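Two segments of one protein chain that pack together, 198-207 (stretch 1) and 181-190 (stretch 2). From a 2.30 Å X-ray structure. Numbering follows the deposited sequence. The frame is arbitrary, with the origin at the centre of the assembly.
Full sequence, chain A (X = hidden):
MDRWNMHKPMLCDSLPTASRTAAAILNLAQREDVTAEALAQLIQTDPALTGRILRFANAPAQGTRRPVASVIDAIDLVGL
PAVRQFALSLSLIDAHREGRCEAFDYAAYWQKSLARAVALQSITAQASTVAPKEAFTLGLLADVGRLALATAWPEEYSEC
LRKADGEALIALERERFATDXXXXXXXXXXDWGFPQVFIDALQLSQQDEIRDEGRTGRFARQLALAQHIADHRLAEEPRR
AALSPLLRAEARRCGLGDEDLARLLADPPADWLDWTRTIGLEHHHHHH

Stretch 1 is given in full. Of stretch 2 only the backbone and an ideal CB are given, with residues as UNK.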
# COMPACT_ATOMS: atom_id res chain seq x y z
N PHE A 198 -5.63 10.96 5.62
CA PHE A 198 -5.43 9.86 4.68
C PHE A 198 -5.88 8.52 5.26
O PHE A 198 -6.57 7.76 4.59
CB PHE A 198 -3.99 9.80 4.17
CG PHE A 198 -3.67 10.87 3.17
CD1 PHE A 198 -3.70 12.20 3.53
CD2 PHE A 198 -3.31 10.54 1.88
CE1 PHE A 198 -3.41 13.19 2.60
CE2 PHE A 198 -3.01 11.53 0.95
CZ PHE A 198 -3.06 12.85 1.31
N ILE A 199 -5.52 8.26 6.52
CA ILE A 199 -5.96 7.04 7.18
C ILE A 199 -7.50 7.01 7.31
O ILE A 199 -8.13 5.97 7.09
CB ILE A 199 -5.29 6.85 8.57
CG1 ILE A 199 -3.84 6.40 8.42
CG2 ILE A 199 -6.01 5.79 9.36
CD1 ILE A 199 -2.87 7.53 8.23
N ASP A 200 -8.09 8.16 7.63
CA ASP A 200 -9.55 8.22 7.72
C ASP A 200 -10.20 7.97 6.36
O ASP A 200 -11.22 7.29 6.26
CB ASP A 200 -10.04 9.56 8.28
CG ASP A 200 -9.73 9.73 9.77
OD1 ASP A 200 -9.29 8.76 10.42
OD2 ASP A 200 -9.92 10.85 10.29
N ALA A 201 -9.60 8.51 5.31
CA ALA A 201 -10.19 8.34 3.99
C ALA A 201 -10.14 6.86 3.63
O ALA A 201 -11.11 6.29 3.10
CB ALA A 201 -9.46 9.18 2.97
N LEU A 202 -9.03 6.22 3.97
CA LEU A 202 -8.85 4.79 3.74
C LEU A 202 -9.87 3.96 4.50
O LEU A 202 -10.51 3.06 3.94
CB LEU A 202 -7.45 4.37 4.17
CG LEU A 202 -7.16 2.87 4.09
CD1 LEU A 202 -7.33 2.39 2.64
CD2 LEU A 202 -5.75 2.54 4.62
N GLN A 203 -10.03 4.25 5.79
CA GLN A 203 -11.01 3.53 6.59
C GLN A 203 -12.43 3.73 6.05
O GLN A 203 -13.19 2.78 5.93
CB GLN A 203 -10.94 3.94 8.06
CG GLN A 203 -11.70 2.98 8.96
CD GLN A 203 -11.47 3.23 10.43
OE1 GLN A 203 -10.92 4.26 10.82
NE2 GLN A 203 -11.89 2.28 11.26
N LEU A 204 -12.77 4.98 5.75
CA LEU A 204 -14.06 5.30 5.13
C LEU A 204 -14.28 4.48 3.85
O LEU A 204 -15.38 3.96 3.61
CB LEU A 204 -14.11 6.79 4.78
CG LEU A 204 -15.26 7.62 5.32
CD1 LEU A 204 -15.50 7.31 6.78
CD2 LEU A 204 -14.97 9.10 5.12
N SER A 205 -13.24 4.37 3.03
CA SER A 205 -13.39 3.72 1.73
C SER A 205 -13.79 2.26 1.89
O SER A 205 -14.19 1.62 0.92
CB SER A 205 -12.09 3.76 0.95
OG SER A 205 -11.18 2.81 1.48
N GLN A 206 -13.66 1.73 3.10
CA GLN A 206 -13.95 0.32 3.34
C GLN A 206 -15.40 0.00 3.77
O GLN A 206 -15.78 -1.16 3.85
CB GLN A 206 -12.93 -0.26 4.32
CG GLN A 206 -11.50 -0.23 3.76
CD GLN A 206 -10.42 -0.49 4.80
OE1 GLN A 206 -9.31 -0.88 4.45
NE2 GLN A 206 -10.73 -0.26 6.07
N GLN A 207 -16.20 1.03 4.03
CA GLN A 207 -17.61 0.84 4.36
C GLN A 207 -18.36 0.33 3.14
O GLN A 207 -17.96 0.55 2.00
CB GLN A 207 -18.27 2.16 4.77
CG GLN A 207 -17.58 2.93 5.85
CD GLN A 207 -18.16 4.33 5.93
OE1 GLN A 207 -17.61 5.28 5.36
NE2 GLN A 207 -19.30 4.46 6.60
N UNK A 181 -5.68 -6.93 10.02
CA UNK A 181 -4.85 -6.44 8.93
C UNK A 181 -5.16 -4.98 8.52
O UNK A 181 -4.26 -4.26 8.08
CB UNK A 181 -5.02 -7.36 7.72
N UNK A 182 -6.41 -4.55 8.72
CA UNK A 182 -6.79 -3.17 8.41
C UNK A 182 -6.33 -2.17 9.49
O UNK A 182 -5.81 -1.10 9.17
CB UNK A 182 -8.31 -3.08 8.24
N UNK A 183 -6.51 -2.51 10.75
CA UNK A 183 -5.96 -1.68 11.82
C UNK A 183 -4.44 -1.61 11.66
O UNK A 183 -3.84 -0.54 11.72
CB UNK A 183 -6.34 -2.23 13.20
N UNK A 184 -3.82 -2.76 11.43
CA UNK A 184 -2.38 -2.81 11.32
C UNK A 184 -1.91 -1.88 10.18
O UNK A 184 -0.96 -1.11 10.33
CB UNK A 184 -1.92 -4.25 11.08
N UNK A 185 -2.60 -1.93 9.04
CA UNK A 185 -2.28 -1.03 7.93
C UNK A 185 -2.25 0.44 8.38
O UNK A 185 -1.27 1.17 8.15
CB UNK A 185 -3.30 -1.21 6.80
N UNK A 186 -3.32 0.86 9.03
CA UNK A 186 -3.44 2.25 9.49
C UNK A 186 -2.33 2.62 10.45
O UNK A 186 -1.79 3.73 10.40
CB UNK A 186 -4.80 2.48 10.16
N UNK A 187 -1.98 1.69 11.33
CA UNK A 187 -0.92 1.97 12.30
C UNK A 187 0.41 2.07 11.59
O UNK A 187 1.21 2.94 11.92
CB UNK A 187 -0.86 0.89 13.38
N UNK A 188 0.65 1.19 10.63
CA UNK A 188 1.88 1.23 9.83
C UNK A 188 1.95 2.57 9.09
O UNK A 188 2.97 3.29 9.17
CB UNK A 188 1.93 0.06 8.84
N UNK A 189 0.87 2.92 8.39
CA UNK A 189 0.85 4.13 7.58
C UNK A 189 1.05 5.35 8.47
O UNK A 189 1.72 6.32 8.10
CB UNK A 189 -0.46 4.24 6.80
N UNK A 190 0.47 5.30 9.66
CA UNK A 190 0.66 6.37 10.61
C UNK A 190 2.13 6.44 11.06
O UNK A 190 2.72 7.53 11.08
CB UNK A 190 -0.27 6.18 11.81

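Two helices run nearly antiparallel here, their axes 10.3 Å apart at closest approach, and the spacing is uneven: the CA atoms come within 5.9 Å at I199 and position 186, but only within 8.1 Å at Q203 and position 182. The close backbones put the CB of 186 almost against I199 CG2, so a long chain there has to run along stretch 1.

Position 181 is helical, and its ideal CB has nothing of stretch 1 within 5.5 Å, so the contact sets no preference. It is H181.

At position 182 the CA-to-CB bond points toward stretch 1, and the ideal CB lies 4.3 Å from Q206 NE2. A glutamine amide offers both donor and acceptor, so a short polar residue such as Asp, Asn or Ser would suit, and Ala would be tolerated. The deposited D182, chi1 m, does not take up the amide: its OD1 sits 3.5 Å from Q206 OE1, two acceptors that cannot bond to each other. The contact is proximity without a hydrogen bond. Within its own helix, D182 OD1 accepts a weak hydrogen bond from H181 ND1, 3.2 Å away.

Position 183 points away and 184 is out of reach; stretch 1 leaves both free. They are E183 and L184.

Position 185 points toward stretch 1, with L202 CD2 5.0 Å from its ideal CB. The approach is apolar, and Ala, Val, Thr or Ser could all fit. T185 divides its two branches: CG2 meets L202 CD2 at 4.0 Å, while OG1 turns back to donate to H181 O at 2.8 Å and has a further partner elsewhere in the structure.

Position 186 is where the backbones are closest. Its CB points sideways, 3.6 Å from I199 CG2, so a bulky branch at the CB would have little room on that side, but a long flexible chain could run along the helix toward the amides of Q203 and Q206. Lys, Arg, Gln or Met are plausible. R186 has the largest area covered by stretch 1 of any residue in stretch 2, 95 Å². Its CD packs on I199 CG2 at 3.4 Å, and Q203 lies over one face of the guanidinium, NE2 to CZ 3.6 Å. Q206 NE2 is near the plane at the edge, 4.3 Å from NH1. With no direct hydrogen bond, water 1 bridges them: it accepts from R186 NH1 at 2.9 Å and, weakly, from Q206 NE2 at 2.9 Å.

At 187 CA-to-CB points away and 188 is out of reach, with nothing of stretch 1 within 5.5 Å of either ideal CB, so this contact sets no preference. They hold M187, a selenomethionine, and L188.

Position 189 points toward stretch 1, 4.3 Å from I199 CD1 at its ideal CB, with L202 beyond. Leu, Ile, Met or Val would suit such aliphatic neighbours. L189, in the m,t rotamer, reaches L202 CD2 with CD1 at 3.8 Å, while its CB keeps 4.3 Å from I199 CD1.

At position 190 the CA-to-CB bond points sideways, with the ideal CB 4.6 Å from I199 CD1, at the margin of the contact; Ala, Ser, Thr or Val would do. T190 lays OG1 3.6 Å from I199 CD1, the hydroxyl already donating to R186 O at 2.8 Å.

Stretch 2 (181-190) HDELTRMLLT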
# COMPACT_ATOMS: atom_id res chain seq x y z
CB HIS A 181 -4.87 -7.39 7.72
CG HIS A 181 -6.24 -7.67 7.18
ND1 HIS A 181 -6.98 -6.72 6.50
CD2 HIS A 181 -6.97 -8.81 7.15
CE1 HIS A 181 -8.12 -7.26 6.10
NE2 HIS A 181 -8.14 -8.53 6.49
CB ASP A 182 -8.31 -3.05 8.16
CG ASP A 182 -8.73 -3.72 6.87
OD1 ASP A 182 -7.92 -3.69 5.91
OD2 ASP A 182 -9.84 -4.28 6.81
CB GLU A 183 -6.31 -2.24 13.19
CG GLU A 183 -5.89 -1.32 14.33
CD GLU A 183 -5.68 -2.07 15.64
OE1 GLU A 183 -5.81 -3.31 15.66
OE2 GLU A 183 -5.39 -1.41 16.66
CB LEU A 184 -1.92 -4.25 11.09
CG LEU A 184 -0.60 -4.65 11.71
CD1 LEU A 184 -0.00 -5.88 11.01
CD2 LEU A 184 0.36 -3.48 11.70
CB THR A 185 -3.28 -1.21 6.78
OG1 THR A 185 -3.10 -2.51 6.19
CG2 THR A 185 -3.06 -0.14 5.72
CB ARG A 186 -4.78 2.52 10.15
CG ARG A 186 -5.99 2.13 9.30
CD ARG A 186 -7.31 2.71 9.87
NE ARG A 186 -7.77 2.03 11.08
CZ ARG A 186 -8.52 0.93 11.07
NH1 ARG A 186 -8.90 0.39 9.91
NH2 ARG A 186 -8.91 0.37 12.21
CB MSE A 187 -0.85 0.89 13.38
CG MSE A 187 -2.10 0.81 14.26
SE MSE A 187 -1.98 -0.73 15.46
CE MSE A 187 -0.33 -0.27 16.39
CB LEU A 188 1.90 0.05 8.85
CG LEU A 188 2.82 -1.14 9.17
CD1 LEU A 188 3.01 -1.35 10.67
CD2 LEU A 188 2.35 -2.43 8.51
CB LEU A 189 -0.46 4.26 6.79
CG LEU A 189 -0.72 3.23 5.69
CD1 LEU A 189 -2.08 3.47 5.02
CD2 LEU A 189 0.38 3.23 4.64
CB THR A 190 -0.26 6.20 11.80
OG1 THR A 190 -1.61 6.38 11.37
CG2 THR A 190 0.07 7.22 12.89
O HOH W 1 -8.12 0.59 7.13
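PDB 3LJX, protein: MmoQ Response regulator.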